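Local structure of rhino (Drosophila melanogaster, 5XYV) at residues 6-11 with 31-36; 15-20 with 27-32. The protein probably helps specify germline piRNA clusters, its chromoshadow domain binding the N-terminal domain of Deadlock. All coordinates share one frame; numbering follows the deposited sequence.

Interaction 1: 6-11 with 31-36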
ATOM      1  N   PHE B   6       1.004 -14.729  20.560  1.00 46.41           N
ATOM      2  CA  PHE B   6       1.462 -13.562  19.831  1.00 45.52           C
ATOM      3  C   PHE B   6       0.431 -13.202  18.777  1.00 45.52           C
ATOM      4  O   PHE B   6      -0.459 -13.998  18.471  1.00 45.56           O
ATOM      5  CB  PHE B   6       2.804 -13.829  19.171  1.00 43.99           C
ATOM      6  CG  PHE B   6       2.752 -14.914  18.141  1.00 44.18           C
ATOM      7  CD1 PHE B   6       2.472 -14.625  16.817  1.00 39.42           C
ATOM      8  CD2 PHE B   6       2.980 -16.230  18.504  1.00 42.60           C
ATOM      9  CE1 PHE B   6       2.424 -15.626  15.872  1.00 35.21           C
ATOM     10  CE2 PHE B   6       2.934 -17.232  17.567  1.00 43.52           C
ATOM     11  CZ  PHE B   6       2.653 -16.927  16.243  1.00 42.40           C
ATOM     12  N   GLY B   7       0.571 -12.024  18.189  1.00 42.80           N
ATOM     13  CA  GLY B   7      -0.337 -11.604  17.136  1.00 33.96           C
ATOM     14  C   GLY B   7      -1.699 -11.259  17.695  1.00 34.52           C
ATOM     15  O   GLY B   7      -1.809 -10.820  18.849  1.00 32.24           O
ATOM     16  N   VAL B   8      -2.741 -11.471  16.891  1.00 40.86           N
ATOM     17  CA  VAL B   8      -4.093 -11.081  17.286  1.00 38.09           C
ATOM     18  C   VAL B   8      -4.509 -11.885  18.504  1.00 39.17           C
ATOM     19  O   VAL B   8      -5.349 -11.441  19.284  1.00 35.75           O
ATOM     20  CB  VAL B   8      -5.132 -11.268  16.134  1.00 37.72           C
ATOM     21  CG1 VAL B   8      -4.824 -10.332  14.979  1.00 31.82           C
ATOM     22  CG2 VAL B   8      -5.156 -12.704  15.637  1.00 41.78           C
ATOM     23  N   ASN B   9      -3.894 -13.054  18.673  1.00 51.35           N
ATOM     24  CA  ASN B   9      -4.216 -13.949  19.775  1.00 56.04           C
ATOM     25  C   ASN B   9      -3.891 -13.387  21.161  1.00 52.92           C
ATOM     26  O   ASN B   9      -4.377 -13.908  22.162  1.00 54.40           O
ATOM     27  CB  ASN B   9      -3.508 -15.284  19.575  1.00 61.81           C
ATOM     28  CG  ASN B   9      -4.332 -16.248  18.760  1.00 71.05           C
ATOM     29  OD1 ASN B   9      -5.504 -16.475  19.057  1.00 75.49           O
ATOM     30  ND2 ASN B   9      -3.734 -16.810  17.718  1.00 71.34           N
ATOM     31  N   ARG B  10      -3.086 -12.327  21.223  1.00 43.42           N
ATOM     32  CA  ARG B  10      -2.867 -11.620  22.480  1.00 40.01           C
ATOM     33  C   ARG B  10      -4.162 -10.990  22.947  1.00 39.36           C
ATOM     34  O   ARG B  10      -4.316 -10.654  24.121  1.00 37.00           O
ATOM     35  CB  ARG B  10      -1.796 -10.543  22.336  1.00 36.83           C
ATOM     36  CG  ARG B  10      -0.433 -11.080  22.005  1.00 35.21           C
ATOM     37  CD  ARG B  10       0.587  -9.957  21.949  1.00 37.49           C
ATOM     38  NE  ARG B  10       1.742 -10.308  22.770  1.00 47.54           N
ATOM     39  CZ  ARG B  10       2.895 -10.753  22.288  1.00 38.19           C
ATOM     40  NH1 ARG B  10       3.066 -10.869  20.985  1.00 38.55           N
ATOM     41  NH2 ARG B  10       3.887 -11.048  23.105  1.00 38.41           N
ATOM     42  N   GLY B  11      -5.084 -10.822  22.006  1.00 39.17           N
ATOM     43  CA  GLY B  11      -6.336 -10.162  22.274  1.00 34.94           C
ATOM     44  C   GLY B  11      -6.138  -8.704  22.642  1.00 39.14           C
ATOM     45  O   GLY B  11      -6.991  -8.130  23.312  1.00 39.71           O
ATOM     46  N   VAL B  31       4.186  -5.350  13.987  1.00 21.68           N
ATOM     47  CA  VAL B  31       3.286  -4.482  14.731  1.00 25.63           C
ATOM     48  C   VAL B  31       3.530  -4.530  16.221  1.00 25.78           C
ATOM     49  O   VAL B  31       4.125  -5.469  16.749  1.00 23.82           O
ATOM     50  CB  VAL B  31       1.769  -4.838  14.496  1.00 29.15           C
ATOM     51  CG1 VAL B  31       1.385  -4.709  13.026  1.00 21.43           C
ATOM     52  CG2 VAL B  31       1.423  -6.236  15.090  1.00 22.28           C
ATOM     53  N   THR B  32       3.043  -3.493  16.886  1.00 25.02           N
ATOM     54  CA  THR B  32       3.034  -3.456  18.341  1.00 29.13           C
ATOM     55  C   THR B  32       1.587  -3.359  18.829  1.00 29.50           C
ATOM     56  O   THR B  32       0.697  -2.904  18.098  1.00 31.67           O
ATOM     57  CB  THR B  32       3.886  -2.301  18.872  1.00 25.62           C
ATOM     58  OG1 THR B  32       3.343  -1.065  18.403  1.00 34.10           O
ATOM     59  CG2 THR B  32       5.302  -2.436  18.355  1.00 30.68           C
ATOM     60  N   TRP B  33       1.345  -3.809  20.049  1.00 32.13           N
ATOM     61  CA  TRP B  33       0.002  -3.758  20.604  1.00 38.94           C
ATOM     62  C   TRP B  33      -0.009  -2.798  21.775  1.00 36.61           C
ATOM     63  O   TRP B  33       1.023  -2.603  22.415  1.00 32.29           O
ATOM     64  CB  TRP B  33      -0.458  -5.150  21.042  1.00 28.96           C
ATOM     65  CG  TRP B  33      -0.236  -6.175  20.000  1.00 30.21           C
ATOM     66  CD1 TRP B  33       0.825  -7.020  19.892  1.00 28.69           C
ATOM     67  CD2 TRP B  33      -1.104  -6.472  18.902  1.00 31.99           C
ATOM     68  NE1 TRP B  33       0.674  -7.825  18.786  1.00 27.34           N
ATOM     69  CE2 TRP B  33      -0.507  -7.509  18.163  1.00 28.93           C
ATOM     70  CE3 TRP B  33      -2.330  -5.956  18.469  1.00 30.64           C
ATOM     71  CZ2 TRP B  33      -1.097  -8.045  17.009  1.00 30.64           C
ATOM     72  CZ3 TRP B  33      -2.908  -6.477  17.332  1.00 26.67           C
ATOM     73  CH2 TRP B  33      -2.297  -7.515  16.615  1.00 30.35           C
ATOM     74  N   LYS B  34      -1.177  -2.236  22.076  1.00 32.46           N
ATOM     75  CA  LYS B  34      -1.299  -1.341  23.216  1.00 37.51           C
ATOM     76  C   LYS B  34      -1.128  -2.083  24.530  1.00 39.47           C
ATOM     77  O   LYS B  34      -1.777  -3.114  24.764  1.00 37.65           O
ATOM     78  CB  LYS B  34      -2.643  -0.623  23.193  1.00 37.78           C
ATOM     79  CG  LYS B  34      -2.767   0.394  22.062  1.00 42.99           C
ATOM     80  CD  LYS B  34      -4.144   1.033  22.016  1.00 40.53           C
ATOM     81  CE  LYS B  34      -4.240   2.008  20.860  1.00 43.17           C
ATOM     82  NZ  LYS B  34      -5.609   2.585  20.735  1.00 54.03           N
ATOM     83  N   GLY B  35      -0.244  -1.559  25.378  1.00 39.23           N
ATOM     84  CA  GLY B  35      -0.043  -2.124  26.699  1.00 41.49           C
ATOM     85  C   GLY B  35       1.026  -3.195  26.706  1.00 45.42           C
ATOM     86  O   GLY B  35       1.405  -3.712  27.764  1.00 51.31           O
ATOM     87  N   CYS B  36       1.517  -3.523  25.514  1.00 38.12           N
ATOM     88  CA  CYS B  36       2.533  -4.550  25.350  1.00 35.43           C
ATOM     89  C   CYS B  36       3.764  -4.024  24.637  1.00 34.26           C
ATOM     90  O   CYS B  36       3.660  -3.190  23.747  1.00 36.65           O
ATOM     91  CB  CYS B  36       1.958  -5.744  24.583  1.00 37.23           C
ATOM     92  SG  CYS B  36       3.151  -7.059  24.226  1.00 40.72           S
TER

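Interaction 2: 15-20 with 27-32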
ATOM      1  N   ASP B  15      -1.331  -1.180  18.178  1.00 35.50           N
ATOM      2  CA  ASP B  15      -0.720   0.080  18.572  1.00 38.21           C
ATOM      3  C   ASP B  15      -0.197   0.760  17.315  1.00 35.04           C
ATOM      4  O   ASP B  15      -0.903   1.577  16.703  1.00 42.29           O
ATOM      5  CB  ASP B  15       0.405  -0.136  19.588  1.00 39.09           C
ATOM      6  CG  ASP B  15       0.750   1.130  20.361  1.00 43.45           C
ATOM      7  OD1 ASP B  15      -0.126   2.014  20.475  1.00 49.48           O
ATOM      8  OD2 ASP B  15       1.898   1.228  20.846  1.00 46.97           O
ATOM      9  N   LYS B  16       1.032   0.413  16.931  1.00 30.64           N
ATOM     10  CA  LYS B  16       1.675   0.937  15.717  1.00 36.01           C
ATOM     11  C   LYS B  16       1.967  -0.195  14.695  1.00 30.03           C
ATOM     12  O   LYS B  16       2.174  -1.354  15.077  1.00 30.17           O
ATOM     13  CB  LYS B  16       2.984   1.688  16.078  1.00 32.32           C
ATOM     14  CG  LYS B  16       2.874   2.787  17.153  1.00 38.26           C
ATOM     15  CD  LYS B  16       1.522   3.478  17.147  1.00 54.04           C
ATOM     16  CE  LYS B  16       1.159   4.239  18.465  1.00 52.24           C
ATOM     17  NZ  LYS B  16       1.776   5.633  18.598  1.00 52.20           N
ATOM     18  N   ILE B  17       1.982   0.152  13.403  1.00 28.89           N
ATOM     19  CA  ILE B  17       2.572  -0.697  12.362  1.00 26.45           C
ATOM     20  C   ILE B  17       3.942  -0.147  12.054  1.00 30.13           C
ATOM     21  O   ILE B  17       4.044   0.961  11.523  1.00 32.38           O
ATOM     22  CB  ILE B  17       1.749  -0.720  11.060  1.00 28.02           C
ATOM     23  CG1 ILE B  17       0.302  -1.135  11.340  1.00 29.44           C
ATOM     24  CG2 ILE B  17       2.428  -1.602   9.998  1.00 23.01           C
ATOM     25  CD1 ILE B  17      -0.516  -1.444  10.083  1.00 25.55           C
ATOM     26  N   LEU B  18       4.990  -0.898  12.388  1.00 31.37           N
ATOM     27  CA  LEU B  18       6.359  -0.405  12.251  1.00 33.21           C
ATOM     28  C   LEU B  18       6.960  -0.613  10.876  1.00 30.40           C
ATOM     29  O   LEU B  18       7.818   0.154  10.448  1.00 32.67           O
ATOM     30  CB  LEU B  18       7.278  -1.071  13.273  1.00 31.01           C
ATOM     31  CG  LEU B  18       6.790  -1.059  14.711  1.00 33.47           C
ATOM     32  CD1 LEU B  18       7.768  -1.773  15.646  1.00 31.66           C
ATOM     33  CD2 LEU B  18       6.525   0.387  15.149  1.00 35.71           C
ATOM     34  N   HIS B  19       6.510  -1.645  10.176  1.00 30.03           N
ATOM     35  CA  HIS B  19       7.287  -2.131   9.054  1.00 32.46           C
ATOM     36  C   HIS B  19       6.541  -3.281   8.355  1.00 31.09           C
ATOM     37  O   HIS B  19       5.580  -3.816   8.921  1.00 34.39           O
ATOM     38  CB  HIS B  19       8.674  -2.547   9.592  1.00 41.22           C
ATOM     39  CG  HIS B  19       9.530  -3.263   8.613  1.00 36.88           C
ATOM     40  ND1 HIS B  19       9.875  -2.724   7.387  1.00 43.44           N
ATOM     41  CD2 HIS B  19      10.121  -4.476   8.669  1.00 41.29           C
ATOM     42  CE1 HIS B  19      10.632  -3.581   6.734  1.00 47.99           C
ATOM     43  NE2 HIS B  19      10.796  -4.659   7.489  1.00 44.85           N
ATOM     44  N   CYS B  20       6.932  -3.638   7.128  1.00 26.85           N
ATOM     45  CA  CYS B  20       6.347  -4.821   6.496  1.00 30.96           C
ATOM     46  C   CYS B  20       7.352  -5.558   5.620  1.00 30.20           C
ATOM     47  O   CYS B  20       8.399  -5.043   5.281  1.00 31.95           O
ATOM     48  CB  CYS B  20       5.109  -4.473   5.656  1.00 26.49           C
ATOM     49  SG  CYS B  20       5.436  -3.508   4.174  1.00 44.71           S
ATOM     50  N   LEU B  27       2.094 -10.983   2.518  1.00 27.86           N
ATOM     51  CA  LEU B  27       2.562  -9.741   3.105  1.00 31.17           C
ATOM     52  C   LEU B  27       2.414  -9.835   4.609  1.00 28.78           C
ATOM     53  O   LEU B  27       1.321 -10.092   5.123  1.00 25.23           O
ATOM     54  CB  LEU B  27       1.783  -8.528   2.565  1.00 25.07           C
ATOM     55  CG  LEU B  27       2.221  -7.121   2.993  1.00 30.44           C
ATOM     56  CD1 LEU B  27       3.689  -6.871   2.684  1.00 27.40           C
ATOM     57  CD2 LEU B  27       1.322  -6.010   2.381  1.00 29.79           C
ATOM     58  N   PHE B  28       3.518  -9.618   5.311  1.00 29.47           N
ATOM     59  CA  PHE B  28       3.490  -9.612   6.764  1.00 25.90           C
ATOM     60  C   PHE B  28       3.735  -8.210   7.269  1.00 26.28           C
ATOM     61  O   PHE B  28       4.510  -7.455   6.668  1.00 25.57           O
ATOM     62  CB  PHE B  28       4.526 -10.575   7.326  1.00 20.91           C
ATOM     63  CG  PHE B  28       4.145 -11.994   7.168  1.00 24.03           C
ATOM     64  CD1 PHE B  28       3.409 -12.628   8.152  1.00 23.23           C
ATOM     65  CD2 PHE B  28       4.520 -12.709   6.038  1.00 26.39           C
ATOM     66  CE1 PHE B  28       3.044 -13.949   8.012  1.00 24.80           C
ATOM     67  CE2 PHE B  28       4.152 -14.033   5.890  1.00 24.49           C
ATOM     68  CZ  PHE B  28       3.413 -14.648   6.875  1.00 23.27           C
ATOM     69  N   MET B  29       3.048  -7.872   8.356  1.00 21.64           N
ATOM     70  CA  MET B  29       3.204  -6.599   9.013  1.00 22.21           C
ATOM     71  C   MET B  29       3.839  -6.827  10.365  1.00 22.00           C
ATOM     72  O   MET B  29       3.513  -7.800  11.048  1.00 21.99           O
ATOM     73  CB  MET B  29       1.849  -5.901   9.163  1.00 28.66           C
ATOM     74  CG  MET B  29       0.874  -6.195   8.042  1.00 26.55           C
ATOM     75  SD  MET B  29       1.231  -5.201   6.584  1.00 34.26           S
ATOM     76  CE  MET B  29       0.940  -3.555   7.252  1.00 26.80           C
ATOM     77  N   PHE B  30       4.742  -5.930  10.738  1.00 21.73           N
ATOM     78  CA  PHE B  30       5.409  -5.982  12.024  1.00 21.66           C
ATOM     79  C   PHE B  30       4.813  -4.909  12.902  1.00 25.21           C
ATOM     80  O   PHE B  30       4.876  -3.713  12.591  1.00 26.46           O
ATOM     81  CB  PHE B  30       6.917  -5.855  11.825  1.00 27.16           C
ATOM     82  CG  PHE B  30       7.452  -6.922  10.913  1.00 32.92           C
ATOM     83  CD1 PHE B  30       7.690  -6.668   9.569  1.00 33.06           C
ATOM     84  CD2 PHE B  30       7.611  -8.218  11.377  1.00 28.16           C
ATOM     85  CE1 PHE B  30       8.128  -7.678   8.732  1.00 32.41           C
ATOM     86  CE2 PHE B  30       8.054  -9.215  10.541  1.00 26.49           C
ATOM     87  CZ  PHE B  30       8.312  -8.943   9.223  1.00 28.51           C
ATOM     88  N   VAL B  31       4.186  -5.350  13.987  1.00 21.68           N
ATOM     89  CA  VAL B  31       3.286  -4.482  14.731  1.00 25.63           C
ATOM     90  C   VAL B  31       3.530  -4.530  16.221  1.00 25.78           C
ATOM     91  O   VAL B  31       4.125  -5.469  16.749  1.00 23.82           O
ATOM     92  CB  VAL B  31       1.769  -4.838  14.496  1.00 29.15           C
ATOM     93  CG1 VAL B  31       1.385  -4.709  13.026  1.00 21.43           C
ATOM     94  CG2 VAL B  31       1.423  -6.236  15.090  1.00 22.28           C
ATOM     95  N   THR B  32       3.043  -3.493  16.886  1.00 25.02           N
ATOM     96  CA  THR B  32       3.034  -3.456  18.341  1.00 29.13           C
ATOM     97  C   THR B  32       1.587  -3.359  18.829  1.00 29.50           C
ATOM     98  O   THR B  32       0.697  -2.904  18.098  1.00 31.67           O
ATOM     99  CB  THR B  32       3.886  -2.301  18.872  1.00 25.62           C
ATOM    100  OG1 THR B  32       3.343  -1.065  18.403  1.00 34.10           O
ATOM    101  CG2 THR B  32       5.302  -2.436  18.355  1.00 30.68           C
TER

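Interaction 1: 6-11 with 31-36
The indole of W33 lies against the backbone of G7 and V8, and the R10 side chain crosses it at the pyrrole part. In the fold, the 3-10 turn before strand 14-23 packs here on the end of strand 26-33, which runs into a type II turn from W33 to C36. Van der Waals contact carries most of the joint. CZ2 of W33 approaches the carbonyl carbon of G7 to 3.3 Å, and the G7 carbonyl oxygen sits 3.2 Å above the ring plane, displaced toward the rim, while V31 CG2 covers the opposite face. Glycine suits this place because its phi is positive (72°), a region that other residues enter less readily. W33 CH2 meets V8 CG1 at 4.1 Å, a looser apolar touch.

R10 brings its aliphatic part to the other end of the indole, CD lying 3.6 Å from W33 CD1. The chain then bends at chi3 (130°), and NE stands 3.8 Å from C36 SG, with the guanidinium plane 35° from that of the indole.

No hydrogen bond joins the two segments directly; the polar link runs through D40, outside both. D40 OD1 accepts from W33 NE1 and G7 N and forms a salt bridge with R10 NH1. One carboxylate oxygen thus gathers three N-H donors from both segments, and its charge probably offsets that of the guanidinium beside the buried indole.

Interaction 2: 15-20 with 27-32
A twisted antiparallel beta hairpin pairs 15-20 with 27-32, and T32 meets both D15 and K16 at one end of the pairing. Here K16 N donates to T32 OG1 at 3.1 Å and D15 N to T32 O at 2.7 Å, while T32 N returns a straight bond (168°) to K16 O, lying in that carbonyl's plane. T32 OG1 reaches K16 because chi1 of 61° sets it between its own backbone N and carbonyl carbon. An alanine at T32 would probably leave K16 N without its hydroxyl partner and open a gap beside L18 CD1, which now packs 3.7 Å from T32 CG2.

Two residues thus face one, a classic beta bulge, and L18 and H19 repeat the pattern opposite F30: L18 N binds F30 O, and F30 N binds H19 O. This doubling shifts the register by one, so that I17 pairs with V31 but C20 with M29, both non-hydrogen-bonded pairs.

I17, C20, M29 and V31 share one face; I17 and the small C20 pack on Y58 of helix 52-61, and V31 on V42. M29, bent at chi2 and chi3, brings CE to 3.7 Å from I17 CG2. On the other face the H19 and F30 rings are nearly parallel (17°) but slid apart, CD2 of H19 lying 3.4 Å from F30 CD1; both rings also meet W44 of a Deadlock chain.

How the interactions relate
Strand 26-33 serves both contacts, and V31 and T32 belong to each; the two centres lie about 11 Å apart. In interaction 2 the strand is zipped to 14-23, whereas in interaction 1 W33 at its outgoing end, and C36 after the turn, meet the 3-10 segment that precedes 14-23. The contacts touch where D15 CB lies 3.5 Å from W33 C and where D15 OD1 comes equally near K34 CG. V31, which does not touch 6-11 itself, stands between the two, with CG1 toward I17 of the partner strand and CG2 behind W33. Deadlock lies near both: H18 of a Deadlock chain stacks on F6, and Deadlock also packs on the H19/F30 side of interaction 2.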